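Local coordinates for ApeI dehydratase-like domain-containing protein (Pectobacterium atrosepticum, PDB 3ESI), which is of unknown function but probably dehydrates 3-hydroxyacyl thioesters held on acyl carrier protein, as an ApeI-like dehydratase of the hot-dog fold, at the interface of chains A and B. Sequence-based numbering; all coordinates share one arbitrary frame. Chains: chain A/B, uncharacterized protein.

The interface of chains A and B. Residues chain A 42, 75-77, 79; chain B 42, 77, 79.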
# COMPACT_ATOMS: atom_id res chain seq x y z
N LEU A 42 -5.08 2.07 8.39
CA LEU A 42 -5.77 3.33 8.15
C LEU A 42 -6.77 3.07 7.04
O LEU A 42 -6.56 2.20 6.20
CB LEU A 42 -4.81 4.45 7.77
CG LEU A 42 -4.06 4.44 6.44
CD1 LEU A 42 -3.87 5.90 5.97
CD2 LEU A 42 -2.74 3.71 6.60
N GLN A 75 -6.44 14.65 3.67
CA GLN A 75 -5.71 15.53 4.58
C GLN A 75 -5.30 14.86 5.88
O GLN A 75 -4.25 15.17 6.42
CB GLN A 75 -6.54 16.77 4.90
CG GLN A 75 -7.45 17.17 3.76
CD GLN A 75 -8.02 18.56 3.92
OE1 GLN A 75 -8.96 18.94 3.22
NE2 GLN A 75 -7.44 19.34 4.84
N GLN A 76 -6.13 13.96 6.38
CA GLN A 76 -5.81 13.29 7.63
C GLN A 76 -6.19 11.82 7.55
O GLN A 76 -7.27 11.47 7.08
CB GLN A 76 -6.58 13.95 8.78
CG GLN A 76 -5.82 14.01 10.08
CD GLN A 76 -4.78 15.13 10.08
OE1 GLN A 76 -3.71 15.00 10.68
NE2 GLN A 76 -5.09 16.23 9.40
N PRO A 77 -5.29 10.93 8.01
CA PRO A 77 -5.59 9.50 7.97
C PRO A 77 -6.71 9.17 8.96
O PRO A 77 -6.85 9.83 9.99
CB PRO A 77 -4.27 8.86 8.37
CG PRO A 77 -3.25 9.87 7.95
CD PRO A 77 -3.89 11.16 8.38
N LEU A 79 -8.03 6.41 11.42
CA LEU A 79 -7.61 5.21 12.13
C LEU A 79 -8.79 4.36 12.60
O LEU A 79 -9.92 4.82 12.66
CB LEU A 79 -6.76 5.58 13.35
CG LEU A 79 -5.62 6.58 13.11
CD1 LEU A 79 -4.76 6.66 14.36
CD2 LEU A 79 -4.79 6.14 11.91
N LEU B 42 2.06 8.77 2.97
CA LEU B 42 2.43 8.53 4.36
C LEU B 42 3.74 7.73 4.43
O LEU B 42 3.98 6.84 3.61
CB LEU B 42 1.30 7.82 5.14
CG LEU B 42 0.89 6.35 4.97
CD1 LEU B 42 1.72 5.44 5.88
CD2 LEU B 42 -0.58 6.23 5.36
N PRO B 77 0.07 7.70 11.80
CA PRO B 77 0.71 7.84 10.49
C PRO B 77 1.53 9.13 10.46
O PRO B 77 1.19 10.10 11.13
CB PRO B 77 -0.47 7.89 9.52
CG PRO B 77 -1.53 7.15 10.25
CD PRO B 77 -1.39 7.64 11.66
N LEU B 79 2.71 12.06 8.12
CA LEU B 79 2.41 12.72 6.85
C LEU B 79 3.57 13.55 6.32
O LEU B 79 4.51 13.87 7.04
CB LEU B 79 1.19 13.63 7.01
CG LEU B 79 -0.03 13.00 7.68
CD1 LEU B 79 -1.21 13.96 7.55
CD2 LEU B 79 -0.35 11.65 7.02
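A:Pro77 and B:Pro77 lie antiparallel, ring beside ring, at the middle of this apolar patch, where loops of two copies of the same protein meet about a two-fold axis. The ring of A:Pro77 shows the packing atom by atom. Its CB faces the partner proline and lies 3.7 Å from B:Pro77 CG. One atom on, CG touches two groups of chain B set roughly at right angles, B:Pro77 CB and the B:Leu79 methyl CD2, the latter 3.5 Å from A:Pro77 CG. At CD the ring has turned wholly to that leucine, 3.8 Å from B:Leu79 CD2 with the second methyl a little beyond.

B:Leu79 meets the proline ring end-on. Its CG sits anti to the carbonyl carbon (chi1 -49°), which carries the fork across to chain A. While CD2 rests on the ring, CD1 goes on to the backbone and touches the carbonyl oxygen of A:Gln75 at 3.5 Å, a van der Waals contact. The side chain of A:Gln76, kinked at its second torsion, runs across this leucine, and its amide oxygen OE1 comes near the methyl CD1, at the edge of contact. In the twin contact A:Leu79 CD2 likewise meets the B:Pro77 ring, 3.7 Å from its CD.

Beside the prolines, the methyl ends of A:Leu42 and B:Leu42 meet head-on. B:Leu42 pushes CD2 against both branches of A:Leu42, 3.4 Å from CD1 and 3.5 Å from CD2. As modelled, the two leucines differ in chi2 (148° in A, 87° in B), which may reflect the limits of a 2.5 Å map.

No polar group bonds across this patch, so shape and hydrophobic packing do the holding. Leu42 belongs to the HFxGxPxxPG stretch familiar from FabA/FabZ-type dehydratases, just ahead of helix 45-59. The patch helps join two subunits in the deposited tetramer, though the coordinates alone do not show whether this pairing persists in solution.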